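Local coordinates for uncharacterized protein (PDB 3L7Y) that is uncharacterised but binds a magnesium ion and is probably a phosphatase of the haloacid dehalogenase (HAD) superfamily, at residues V37-T42 / R73-S78; A41-G46 / F250-N255; R83-H88 / L96-E101; D245-F250 / L260-Y265. All coordinates share one frame; numbering follows the deposited sequence.

In the fold
The chain enters the eight-stranded sheet of the HAD core on strand 39-42. Contact 1 closes the first loop: 30 residues, largely helical, bring strand 73-77 alongside strand 39-42. Contact 3 follows in series and closes a 7-residue loop, packing helix 82-86 on strand 97-100, which pairs with strand 73-77. The chain then builds a second, six-stranded sheet before returning on strand 247-251. That return closes contact 2, a loop of 203 residues that encloses contact 3 and brings the magnesium ligands together. Contact 4 begins on the same returning strand, closes a 9-residue loop and crosses contact 2 along the chain. It joins strand 247-251 to helix 257-262 and strand 265-268.

Contact 1: residues V37-T42 / R73-S78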
loop_
_atom_site.group_PDB
_atom_site.type_symbol
_atom_site.label_atom_id
_atom_site.label_comp_id
_atom_site.label_asym_id
_atom_site.label_seq_id
_atom_site.Cartn_x
_atom_site.Cartn_y
_atom_site.Cartn_z
ATOM N N VAL A 37 -19.209 -13.154 0.366
ATOM C CA VAL A 37 -17.821 -12.698 0.435
ATOM C C VAL A 37 -16.862 -13.844 0.764
ATOM O O VAL A 37 -17.072 -14.562 1.745
ATOM C CB VAL A 37 -17.667 -11.570 1.488
ATOM C CG1 VAL A 37 -16.208 -11.162 1.638
ATOM C CG2 VAL A 37 -18.514 -10.366 1.100
ATOM N N LYS A 38 -15.815 -14.004 -0.053
ATOM C CA LYS A 38 -14.798 -15.042 0.155
ATOM C C LYS A 38 -13.399 -14.482 0.437
ATOM O O LYS A 38 -12.543 -15.161 1.004
ATOM C CB LYS A 38 -14.781 -16.010 -1.029
ATOM C CG LYS A 38 -16.110 -16.758 -1.161
ATOM C CD LYS A 38 -16.146 -17.744 -2.315
ATOM C CE LYS A 38 -17.573 -18.276 -2.505
ATOM N NZ LYS A 38 -17.627 -19.447 -3.423
ATOM N N VAL A 39 -13.160 -13.245 0.031
ATOM C CA VAL A 39 -11.928 -12.566 0.410
ATOM C C VAL A 39 -12.240 -11.149 0.851
ATOM O O VAL A 39 -13.101 -10.478 0.269
ATOM C CB VAL A 39 -10.798 -12.677 -0.670
ATOM C CG1 VAL A 39 -11.324 -13.242 -1.977
ATOM C CG2 VAL A 39 -10.040 -11.360 -0.844
ATOM N N ILE A 40 -11.595 -10.739 1.938
ATOM C CA ILE A 40 -11.752 -9.406 2.492
ATOM C C ILE A 40 -10.375 -8.753 2.463
ATOM O O ILE A 40 -9.417 -9.288 3.020
ATOM C CB ILE A 40 -12.239 -9.459 3.942
ATOM C CG1 ILE A 40 -13.607 -10.152 4.043
ATOM C CG2 ILE A 40 -12.295 -8.045 4.555
ATOM C CD1 ILE A 40 -14.122 -10.250 5.459
ATOM N N ALA A 41 -10.277 -7.601 1.815
ATOM C CA ALA A 41 -8.996 -6.929 1.639
ATOM C C ALA A 41 -9.088 -5.541 2.208
ATOM O O ALA A 41 -10.031 -4.819 1.928
ATOM C CB ALA A 41 -8.633 -6.862 0.145
ATOM N N THR A 42 -8.117 -5.151 3.013
ATOM C CA THR A 42 -8.167 -3.808 3.556
ATOM C C THR A 42 -6.867 -3.035 3.458
ATOM O O THR A 42 -5.773 -3.555 3.724
ATOM C CB THR A 42 -8.590 -3.810 5.021
ATOM O OG1 THR A 42 -8.792 -2.462 5.454
ATOM C CG2 THR A 42 -7.509 -4.451 5.877
ATOM N N ARG A 73 -10.989 -15.492 3.358
ATOM C CA ARG A 73 -9.599 -15.043 3.361
ATOM C C ARG A 73 -9.452 -13.571 3.747
ATOM O O ARG A 73 -10.274 -12.742 3.370
ATOM C CB ARG A 73 -8.968 -15.281 1.989
ATOM C CG ARG A 73 -8.074 -16.505 1.911
ATOM C CD ARG A 73 -8.790 -17.728 1.382
ATOM N NE ARG A 73 -7.876 -18.585 0.622
ATOM C CZ ARG A 73 -8.226 -19.735 0.054
ATOM N NH1 ARG A 73 -9.473 -20.178 0.160
ATOM N NH2 ARG A 73 -7.329 -20.442 -0.622
ATOM N N PHE A 74 -8.412 -13.252 4.513
ATOM C CA PHE A 74 -8.192 -11.872 4.930
ATOM C C PHE A 74 -6.869 -11.347 4.394
ATOM O O PHE A 74 -5.813 -11.939 4.626
ATOM C CB PHE A 74 -8.264 -11.709 6.457
ATOM C CG PHE A 74 -8.250 -10.269 6.911
ATOM C CD1 PHE A 74 -9.432 -9.549 7.034
ATOM C CD2 PHE A 74 -7.046 -9.625 7.192
ATOM C CE1 PHE A 74 -9.409 -8.217 7.439
ATOM C CE2 PHE A 74 -7.018 -8.294 7.602
ATOM C CZ PHE A 74 -8.200 -7.588 7.719
ATOM N N VAL A 75 -6.948 -10.234 3.675
ATOM C CA VAL A 75 -5.803 -9.677 2.962
ATOM C C VAL A 75 -5.493 -8.258 3.431
ATOM O O VAL A 75 -6.352 -7.382 3.406
ATOM C CB VAL A 75 -6.067 -9.664 1.435
ATOM C CG1 VAL A 75 -4.909 -9.034 0.681
ATOM C CG2 VAL A 75 -6.364 -11.079 0.920
ATOM N N VAL A 76 -4.262 -8.043 3.875
ATOM C CA VAL A 76 -3.777 -6.716 4.191
ATOM C C VAL A 76 -3.141 -6.125 2.920
ATOM O O VAL A 76 -2.204 -6.700 2.384
ATOM C CB VAL A 76 -2.746 -6.801 5.338
ATOM C CG1 VAL A 76 -2.109 -5.458 5.610
ATOM C CG2 VAL A 76 -3.408 -7.356 6.594
ATOM N N ALA A 77 -3.675 -5.008 2.419
ATOM C CA ALA A 77 -3.219 -4.435 1.146
ATOM C C ALA A 77 -2.741 -2.994 1.314
ATOM O O ALA A 77 -3.549 -2.079 1.455
ATOM C CB ALA A 77 -4.326 -4.516 0.088
ATOM N N SER A 78 -1.425 -2.791 1.287
ATOM C CA SER A 78 -0.863 -1.505 1.681
ATOM C C SER A 78 0.336 -1.100 0.809
ATOM O O SER A 78 1.000 -1.945 0.210
ATOM C CB SER A 78 -0.466 -1.562 3.168
ATOM O OG SER A 78 0.197 -0.379 3.603
#
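Thr42 and Phe74 meet on one face of a parallel strand pair, with Thr42 CG2 3.7 Å from Phe74 CZ. The Thr42 hydroxyl stands anti to the backbone N (chi1 -172°), which leaves the methyl to approach the ring. Ile40 shares this face. Its CG2 branch, also anti to the backbone N, lies 4.1 Å from Phe74 CD1. Thus the ring passes obliquely by two alternate residues, Ile40 and Thr42. Phe60 packs edge-to-face with the same ring, and Phe48 of helix 44-48 touches Thr42 and Phe74.

The other face carries Val39, Ala41 and Val75. Ala41 CB sits 4.0 Å from Val75 CB, and the CG2 methyls of Val39 and Val75 also touch. Leu233, Leu236 and Leu237 of helix 229-239 cover these residues. At the start of strand 73-77, Arg73 turns its side chain away and makes a cation-pi contact with Trp240.

Five backbone hydrogen bonds run up the pair, ending with Ala77 N to Thr42 O. Val75 N to Ile40 O is 2.7 Å. The ladder meets part of the backbone polarity; flanking strands bond Val39 and Ala41 through Met248, and Phe74 through Thr97. Both faces are mainly apolar, which suits a buried central pair of a Rossmann-like core.

Contact 2: residues A41-G46 / F250-N255. With MG (magnesium ion), chain B.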
loop_
_atom_site.group_PDB
_atom_site.type_symbol
_atom_site.label_atom_id
_atom_site.label_comp_id
_atom_site.label_asym_id
_atom_site.label_seq_id
_atom_site.Cartn_x
_atom_site.Cartn_y
_atom_site.Cartn_z
ATOM N N ALA A 41 -10.277 -7.601 1.815
ATOM C CA ALA A 41 -8.996 -6.929 1.639
ATOM C C ALA A 41 -9.088 -5.541 2.208
ATOM O O ALA A 41 -10.031 -4.819 1.928
ATOM C CB ALA A 41 -8.633 -6.862 0.145
ATOM N N THR A 42 -8.117 -5.151 3.013
ATOM C CA THR A 42 -8.167 -3.808 3.556
ATOM C C THR A 42 -6.867 -3.035 3.458
ATOM O O THR A 42 -5.773 -3.555 3.724
ATOM C CB THR A 42 -8.590 -3.810 5.021
ATOM O OG1 THR A 42 -8.792 -2.462 5.454
ATOM C CG2 THR A 42 -7.509 -4.451 5.877
ATOM N N ASP A 43 -7.000 -1.768 3.100
ATOM C CA ASP A 43 -5.908 -0.831 3.274
ATOM C C ASP A 43 -5.605 -0.703 4.776
ATOM O O ASP A 43 -6.451 -1.054 5.609
ATOM C CB ASP A 43 -6.308 0.511 2.695
ATOM C CG ASP A 43 -5.238 1.541 2.858
ATOM O OD1 ASP A 43 -4.046 1.161 2.814
ATOM O OD2 ASP A 43 -5.593 2.717 3.048
ATOM N N MET A 44 -4.412 -0.209 5.124
ATOM C CA MET A 44 -4.011 -0.075 6.529
ATOM C C MET A 44 -4.123 1.349 7.087
ATOM O O MET A 44 -5.090 1.684 7.782
ATOM C CB MET A 44 -2.592 -0.622 6.734
ATOM C CG MET A 44 -2.528 -2.131 6.681
ATOM S SD MET A 44 -3.401 -2.855 8.077
ATOM C CE MET A 44 -2.248 -2.482 9.402
ATOM N N ASP A 45 -3.127 2.179 6.779
ATOM C CA ASP A 45 -3.121 3.578 7.195
ATOM C C ASP A 45 -4.367 4.309 6.695
ATOM O O ASP A 45 -4.611 4.337 5.502
ATOM C CB ASP A 45 -1.877 4.285 6.643
ATOM C CG ASP A 45 -0.573 3.651 7.136
ATOM O OD1 ASP A 45 -0.440 3.401 8.353
ATOM O OD2 ASP A 45 0.313 3.390 6.300
ATOM N N GLY A 46 -5.139 4.900 7.608
ATOM C CA GLY A 46 -6.309 5.690 7.243
ATOM C C GLY A 46 -7.570 4.869 7.040
ATOM O O GLY A 46 -8.635 5.416 6.768
ATOM N N PHE A 250 -11.673 -2.431 1.433
ATOM C CA PHE A 250 -11.739 -1.128 2.100
ATOM C C PHE A 250 -10.543 -0.247 1.741
ATOM O O PHE A 250 -9.435 -0.733 1.697
ATOM C CB PHE A 250 -11.730 -1.314 3.622
ATOM C CG PHE A 250 -12.860 -2.164 4.141
ATOM C CD1 PHE A 250 -12.740 -3.542 4.170
ATOM C CD2 PHE A 250 -14.029 -1.573 4.602
ATOM C CE1 PHE A 250 -13.761 -4.337 4.644
ATOM C CE2 PHE A 250 -15.073 -2.356 5.088
ATOM C CZ PHE A 250 -14.943 -3.741 5.103
ATOM N N GLY A 251 -10.761 1.047 1.523
ATOM C CA GLY A 251 -9.666 1.957 1.224
ATOM C C GLY A 251 -10.028 3.389 1.570
ATOM O O GLY A 251 -11.204 3.699 1.824
ATOM N N ASP A 252 -9.020 4.260 1.598
ATOM C CA ASP A 252 -9.239 5.678 1.842
ATOM C C ASP A 252 -8.357 6.543 0.949
ATOM O O ASP A 252 -8.377 7.762 1.077
ATOM C CB ASP A 252 -8.989 6.051 3.308
ATOM C CG ASP A 252 -7.508 6.252 3.619
ATOM O OD1 ASP A 252 -7.171 7.129 4.443
ATOM O OD2 ASP A 252 -6.677 5.529 3.040
ATOM N N GLY A 253 -7.606 5.925 0.036
ATOM C CA GLY A 253 -6.598 6.661 -0.718
ATOM C C GLY A 253 -6.529 6.436 -2.223
ATOM O O GLY A 253 -7.077 5.473 -2.743
ATOM N N GLY A 254 -5.825 7.325 -2.925
ATOM C CA GLY A 254 -5.696 7.213 -4.368
ATOM C C GLY A 254 -5.173 5.848 -4.790
ATOM O O GLY A 254 -5.674 5.247 -5.751
ATOM N N ASN A 255 -4.182 5.344 -4.058
ATOM C CA ASN A 255 -3.609 4.036 -4.348
ATOM C C ASN A 255 -4.561 2.863 -4.020
ATOM O O ASN A 255 -4.202 1.694 -4.215
ATOM C CB ASN A 255 -2.265 3.852 -3.618
ATOM C CG ASN A 255 -2.389 3.970 -2.103
ATOM O OD1 ASN A 255 -3.345 4.545 -1.593
ATOM N ND2 ASN A 255 -1.404 3.434 -1.379
HETATM MG MG MG B . -4.432 4.857 3.230
HETATM O O HOH W 1 -1.554 2.207 1.623
HETATM O O HOH W 2 -2.094 3.800 3.379
HETATM O O HOH W 3 -4.493 7.198 4.039
HETATM O O HOH W 4 -4.308 4.174 0.870
HETATM O O HOH W 5 -2.984 6.500 2.041
#
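Asp43 and Asp252 grip one magnesium ion from two neighbouring strand ends, the metal site of the HAD fold. Asp43 and Asp45 form its DxD signature, HAD motif I. Asp43 OD2 and Asp252 OD2 each lie 2.4 Å from the metal. The backbone carbonyl Asp45 O, at 2.3 Å, is the third protein ligand. Four waters bring the modelled shell to seven oxygens. With chi1 at 179° the Asp43 carboxylate extends straight off the strand end to the metal. The two carboxylate oxygens are only 3.0 Å apart, a closeness that the shared cation probably makes tolerable. Their carboxylate planes differ by 33°.

The second shell sets these groups. Asp43 OD2 also forms a hydrogen bond with Thr47 OG1, and OD1 makes a salt bridge with Lys229. One metal-bound water donates to Asp252 OD1 and another to Asn255 OD1. The Asp45 carboxylate takes no part in the metal bonds; its OD2 is hydrogen-bonded to Asn80 ND2. Gly46 O is hydrogen-bonded to Asn271 ND2.

Farther out, the strands are joined in parallel. Phe250 N donates to Ala41 O, and Asp43 N donates to Phe250 O at 3.0 Å with an N-H...O angle of 172°. This last bond holds the base of a metal ligand to the neighbouring strand. Beside it, Thr42 OG1 donates to Asp43 O at 2.7 Å, in the carbonyl plane and on a lone pair.

Contact 3: residues R83-H88 / L96-E101; sequences RQLREH and LTFVGE
Leu85 and Phe98 make the main apolar contact between helix 82-86 and strand 97-100. Leu85 CB lies 3.6 Å from Phe98 CD1, so the base of the leucine does the touching. The Phe98 side chain starts with CG anti to the carbonyl carbon (chi1 -73°) and extends toward the helix. Leu85 CD1 goes further along the strand. It rests 4.0 Å from Gly100 CA, at a residue that has no side chain, and at a similar distance from Val99 O.

A second set of contacts joins the ring to the helix backbone. Phe98 CE1 approaches Leu85 O at 3.6 Å, and Phe98 CZ comes within 3.9 Å of Arg86 CA. Both approach the ring obliquely. The Arg86 side chain leads away from the strand beyond its CB.

No hydrogen bond crosses between the segments. Polar links run to other parts of the chain. Val99 pairs through its backbone with Val76 and Ser78, and Phe98 pairs with Ile107.

Neighbouring side chains extend the apolar layer. Leu85 also touches Val76 and Met44, while Tyr82 meets the Phe98 ring edge-to-face. The helix therefore covers both strands that it connects, as in a beta-alpha-beta crossover. Strand 73-77, helix 82-86 and strand 97-100 form that unit within the Rossmann-like core of this HAD-family protein.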
loop_
_atom_site.group_PDB
_atom_site.type_symbol
_atom_site.label_atom_id
_atom_site.label_comp_id
_atom_site.label_asym_id
_atom_site.label_seq_id
_atom_site.Cartn_x
_atom_site.Cartn_y
_atom_site.Cartn_z
ATOM N N ARG A 83 7.520 -6.191 5.759
ATOM C CA ARG A 83 8.155 -6.280 7.045
ATOM C C ARG A 83 7.496 -5.347 8.030
ATOM O O ARG A 83 7.430 -5.645 9.175
ATOM C CB ARG A 83 9.663 -5.987 6.991
ATOM C CG ARG A 83 10.493 -7.115 6.457
ATOM C CD ARG A 83 12.024 -6.729 6.338
ATOM N NE ARG A 83 12.621 -7.595 5.362
ATOM C CZ ARG A 83 12.706 -8.886 5.555
ATOM N NH1 ARG A 83 12.259 -9.384 6.671
ATOM N NH2 ARG A 83 13.228 -9.685 4.657
ATOM N N GLN A 84 6.999 -4.225 7.564
ATOM C CA GLN A 84 6.356 -3.265 8.449
ATOM C C GLN A 84 4.903 -3.683 8.702
ATOM O O GLN A 84 4.363 -3.438 9.780
ATOM C CB GLN A 84 6.452 -1.842 7.884
ATOM C CG GLN A 84 5.818 -0.765 8.766
ATOM C CD GLN A 84 4.325 -0.553 8.489
ATOM O OE1 GLN A 84 3.639 -1.433 7.958
ATOM N NE2 GLN A 84 3.820 0.623 8.847
ATOM N N LEU A 85 4.273 -4.328 7.721
ATOM C CA LEU A 85 2.875 -4.733 7.884
ATOM C C LEU A 85 2.687 -5.879 8.871
ATOM O O LEU A 85 1.657 -5.963 9.544
ATOM C CB LEU A 85 2.249 -5.114 6.547
ATOM C CG LEU A 85 2.104 -3.963 5.559
ATOM C CD1 LEU A 85 1.875 -4.503 4.167
ATOM C CD2 LEU A 85 0.981 -3.041 5.995
ATOM N N ARG A 86 3.667 -6.774 8.958
ATOM C CA ARG A 86 3.470 -7.957 9.782
ATOM C C ARG A 86 3.496 -7.567 11.254
ATOM O O ARG A 86 2.871 -8.227 12.085
ATOM C CB ARG A 86 4.536 -9.017 9.503
ATOM C CG ARG A 86 5.914 -8.579 9.925
ATOM C CD ARG A 86 6.702 -9.719 10.523
ATOM N NE ARG A 86 7.230 -10.639 9.526
ATOM C CZ ARG A 86 8.393 -10.476 8.900
ATOM N NH1 ARG A 86 9.147 -9.412 9.148
ATOM N NH2 ARG A 86 8.801 -11.378 8.016
ATOM N N GLU A 87 4.214 -6.492 11.574
ATOM C CA GLU A 87 4.368 -6.062 12.966
ATOM C C GLU A 87 3.012 -5.716 13.583
ATOM O O GLU A 87 2.846 -5.757 14.804
ATOM C CB GLU A 87 5.281 -4.838 13.064
ATOM C CG GLU A 87 6.766 -5.111 12.879
ATOM C CD GLU A 87 7.596 -3.849 13.051
ATOM O OE1 GLU A 87 8.714 -3.937 13.577
ATOM O OE2 GLU A 87 7.120 -2.761 12.673
ATOM N N HIS A 88 2.045 -5.362 12.739
ATOM C CA HIS A 88 0.713 -4.996 13.222
ATOM C C HIS A 88 -0.075 -6.235 13.667
ATOM O O HIS A 88 -1.069 -6.133 14.382
ATOM C CB HIS A 88 -0.079 -4.251 12.132
ATOM C CG HIS A 88 0.438 -2.879 11.824
ATOM N ND1 HIS A 88 0.214 -1.796 12.646
ATOM C CD2 HIS A 88 1.140 -2.408 10.766
ATOM C CE1 HIS A 88 0.767 -0.721 12.117
ATOM N NE2 HIS A 88 1.338 -1.065 10.976
ATOM N N LEU A 96 -2.366 -14.725 7.654
ATOM C CA LEU A 96 -2.969 -13.743 6.757
ATOM C C LEU A 96 -2.218 -13.668 5.436
ATOM O O LEU A 96 -1.147 -14.233 5.295
ATOM C CB LEU A 96 -3.020 -12.360 7.416
ATOM C CG LEU A 96 -3.435 -12.243 8.882
ATOM C CD1 LEU A 96 -3.157 -10.836 9.360
ATOM C CD2 LEU A 96 -4.919 -12.614 9.097
ATOM N N THR A 97 -2.803 -12.981 4.463
ATOM C CA THR A 97 -2.098 -12.675 3.231
ATOM C C THR A 97 -1.804 -11.186 3.215
ATOM O O THR A 97 -2.646 -10.375 3.604
ATOM C CB THR A 97 -2.924 -13.038 1.995
ATOM O OG1 THR A 97 -3.147 -14.449 1.970
ATOM C CG2 THR A 97 -2.190 -12.599 0.707
ATOM N N PHE A 98 -0.608 -10.835 2.763
ATOM C CA PHE A 98 -0.159 -9.453 2.754
ATOM C C PHE A 98 0.172 -9.011 1.339
ATOM O O PHE A 98 0.902 -9.697 0.624
ATOM C CB PHE A 98 1.113 -9.320 3.595
ATOM C CG PHE A 98 0.890 -9.422 5.080
ATOM C CD1 PHE A 98 0.636 -8.295 5.829
ATOM C CD2 PHE A 98 0.973 -10.636 5.724
ATOM C CE1 PHE A 98 0.456 -8.373 7.195
ATOM C CE2 PHE A 98 0.791 -10.722 7.089
ATOM C CZ PHE A 98 0.532 -9.585 7.826
ATOM N N VAL A 99 -0.369 -7.870 0.937
ATOM C CA VAL A 99 0.056 -7.218 -0.300
ATOM C C VAL A 99 0.776 -5.943 0.120
ATOM O O VAL A 99 0.141 -5.011 0.642
ATOM C CB VAL A 99 -1.156 -6.871 -1.210
ATOM C CG1 VAL A 99 -0.700 -6.092 -2.461
ATOM C CG2 VAL A 99 -1.895 -8.140 -1.609
ATOM N N GLY A 100 2.100 -5.914 -0.060
ATOM C CA GLY A 100 2.875 -4.731 0.272
ATOM C C GLY A 100 3.400 -4.016 -0.962
ATOM O O GLY A 100 3.330 -4.555 -2.059
ATOM N N GLU A 101 3.947 -2.816 -0.781
ATOM C CA GLU A 101 4.539 -2.048 -1.886
ATOM C C GLU A 101 3.495 -1.679 -2.950
ATOM O O GLU A 101 3.833 -1.374 -4.100
ATOM C CB GLU A 101 5.710 -2.805 -2.520
ATOM C CG GLU A 101 6.672 -3.475 -1.530
ATOM C CD GLU A 101 7.542 -2.505 -0.746
ATOM O OE1 GLU A 101 7.624 -1.323 -1.117
ATOM O OE2 GLU A 101 8.152 -2.940 0.255
#

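Contact 4: residues D245-F250 / L260-Y265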
loop_
_atom_site.group_PDB
_atom_site.type_symbol
_atom_site.label_atom_id
_atom_site.label_comp_id
_atom_site.label_asym_id
_atom_site.label_seq_id
_atom_site.Cartn_x
_atom_site.Cartn_y
_atom_site.Cartn_z
ATOM N N ASP A 245 -16.748 -10.722 -7.646
ATOM C CA ASP A 245 -18.064 -10.725 -7.016
ATOM C C ASP A 245 -17.994 -11.182 -5.563
ATOM O O ASP A 245 -18.909 -10.912 -4.777
ATOM C CB ASP A 245 -19.055 -11.586 -7.801
ATOM C CG ASP A 245 -19.481 -10.944 -9.110
ATOM O OD1 ASP A 245 -19.320 -9.711 -9.273
ATOM O OD2 ASP A 245 -19.979 -11.683 -9.982
ATOM N N HIS A 246 -16.908 -11.869 -5.210
ATOM C CA HIS A 246 -16.704 -12.359 -3.848
ATOM C C HIS A 246 -15.756 -11.462 -3.064
ATOM O O HIS A 246 -15.407 -11.753 -1.914
ATOM C CB HIS A 246 -16.105 -13.769 -3.875
ATOM C CG HIS A 246 -16.685 -14.652 -4.935
ATOM N ND1 HIS A 246 -15.964 -15.068 -6.035
ATOM C CD2 HIS A 246 -17.918 -15.197 -5.064
ATOM C CE1 HIS A 246 -16.726 -15.837 -6.792
ATOM N NE2 HIS A 246 -17.915 -15.931 -6.225
ATOM N N LEU A 247 -15.305 -10.390 -3.694
ATOM C CA LEU A 247 -14.339 -9.503 -3.053
ATOM C C LEU A 247 -15.009 -8.370 -2.268
ATOM O O LEU A 247 -15.855 -7.646 -2.794
ATOM C CB LEU A 247 -13.341 -8.956 -4.086
ATOM C CG LEU A 247 -12.247 -8.043 -3.526
ATOM C CD1 LEU A 247 -11.432 -8.767 -2.450
ATOM C CD2 LEU A 247 -11.328 -7.558 -4.630
ATOM N N MET A 248 -14.655 -8.257 -0.995
ATOM C CA MET A 248 -14.975 -7.079 -0.209
ATOM C C MET A 248 -13.655 -6.367 0.081
ATOM O O MET A 248 -12.680 -7.017 0.452
ATOM C CB MET A 248 -15.670 -7.479 1.097
ATOM C CG MET A 248 -15.818 -6.350 2.114
ATOM S SD MET A 248 -16.432 -6.947 3.718
ATOM C CE MET A 248 -18.167 -7.152 3.316
ATOM N N ALA A 249 -13.624 -5.046 -0.090
ATOM C CA ALA A 249 -12.386 -4.279 0.026
ATOM C C ALA A 249 -12.617 -2.889 0.607
ATOM O O ALA A 249 -13.627 -2.250 0.304
ATOM C CB ALA A 249 -11.714 -4.170 -1.332
ATOM N N PHE A 250 -11.673 -2.431 1.433
ATOM C CA PHE A 250 -11.739 -1.128 2.100
ATOM C C PHE A 250 -10.543 -0.247 1.741
ATOM O O PHE A 250 -9.435 -0.733 1.697
ATOM C CB PHE A 250 -11.730 -1.314 3.622
ATOM C CG PHE A 250 -12.860 -2.164 4.141
ATOM C CD1 PHE A 250 -12.740 -3.542 4.170
ATOM C CD2 PHE A 250 -14.029 -1.573 4.602
ATOM C CE1 PHE A 250 -13.761 -4.337 4.644
ATOM C CE2 PHE A 250 -15.073 -2.356 5.088
ATOM C CZ PHE A 250 -14.943 -3.741 5.103
ATOM N N LEU A 260 -10.681 -0.762 -5.193
ATOM C CA LEU A 260 -12.072 -0.439 -4.938
ATOM C C LEU A 260 -12.944 -0.678 -6.175
ATOM O O LEU A 260 -14.016 -1.293 -6.084
ATOM C CB LEU A 260 -12.188 1.013 -4.469
ATOM C CG LEU A 260 -12.394 1.339 -2.982
ATOM C CD1 LEU A 260 -12.253 0.123 -2.061
ATOM C CD2 LEU A 260 -11.505 2.517 -2.545
ATOM N N LYS A 261 -12.491 -0.198 -7.330
ATOM C CA LYS A 261 -13.240 -0.423 -8.560
ATOM C C LYS A 261 -13.382 -1.914 -8.845
ATOM O O LYS A 261 -14.391 -2.361 -9.389
ATOM C CB LYS A 261 -12.577 0.295 -9.732
ATOM C CG LYS A 261 -12.734 1.811 -9.666
ATOM C CD LYS A 261 -11.984 2.521 -10.791
ATOM N N LEU A 262 -12.377 -2.690 -8.448
ATOM C CA LEU A 262 -12.380 -4.120 -8.707
ATOM C C LEU A 262 -13.408 -4.862 -7.874
ATOM O O LEU A 262 -14.119 -5.740 -8.375
ATOM C CB LEU A 262 -11.000 -4.720 -8.431
ATOM C CG LEU A 262 -10.981 -6.250 -8.450
ATOM C CD1 LEU A 262 -11.042 -6.775 -9.883
ATOM C CD2 LEU A 262 -9.737 -6.784 -7.727
ATOM N N ALA A 263 -13.466 -4.527 -6.588
ATOM C CA ALA A 263 -14.279 -5.280 -5.637
ATOM C C ALA A 263 -15.760 -4.971 -5.834
ATOM O O ALA A 263 -16.146 -3.809 -5.907
ATOM C CB ALA A 263 -13.865 -4.944 -4.211
ATOM N N LYS A 264 -16.589 -6.006 -5.906
ATOM C CA LYS A 264 -18.024 -5.772 -5.909
ATOM C C LYS A 264 -18.432 -5.124 -4.585
ATOM O O LYS A 264 -19.212 -4.164 -4.580
ATOM C CB LYS A 264 -18.806 -7.060 -6.159
ATOM C CG LYS A 264 -20.332 -6.858 -6.056
ATOM C CD LYS A 264 -21.093 -8.165 -6.236
ATOM C CE LYS A 264 -22.565 -7.891 -6.560
ATOM N NZ LYS A 264 -23.280 -9.117 -7.006
ATOM N N TYR A 265 -17.908 -5.635 -3.463
ATOM C CA TYR A 265 -18.227 -5.041 -2.154
ATOM C C TYR A 265 -17.149 -4.053 -1.682
ATOM O O TYR A 265 -16.385 -4.303 -0.724
ATOM C CB TYR A 265 -18.560 -6.116 -1.116
ATOM C CG TYR A 265 -19.612 -7.073 -1.624
ATOM C CD1 TYR A 265 -20.962 -6.705 -1.665
ATOM C CD2 TYR A 265 -19.262 -8.324 -2.112
ATOM C CE1 TYR A 265 -21.937 -7.579 -2.157
ATOM C CE2 TYR A 265 -20.223 -9.194 -2.612
ATOM C CZ TYR A 265 -21.554 -8.821 -2.627
ATOM O OH TYR A 265 -22.493 -9.695 -3.118
#
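Met248 and Tyr265 pair in parallel through two backbone hydrogen bonds, from Tyr265 N to Leu247 O at 3.0 Å and from Ala249 N to Tyr265 O at 2.9 Å.

Leu247 carries much of the apolar contact on one face. Its CG is anti to the backbone N (chi1 -178°) and packs 3.6 Å from Ala263 CB. Leu247 CD2 reaches Leu262 CD2, also at 3.6 Å, and the two side chains cross at about a right angle. Ala249 CB fits 3.7 Å from Ala263 CB. Leu260 CD1 covers the backbone of Ala249 near Ala249 O. Leu233 of helix 229-239 touches both Leu247 and Leu262.

Met248 and Tyr265 point to the other face, where their CB atoms meet at 3.9 Å. The Tyr265 ring runs back past the start of the strand, bringing CE2 to 3.1 Å from Asp245 O. Lys264 CG sits over the centre of one ring face, 4.0 Å above its plane. The extended lysine also passes Asp245, but their charged atoms are not in contact.

Strand 247-251, helix 257-262 and strand 265-268 thus make a beta-alpha-beta unit of the HAD core.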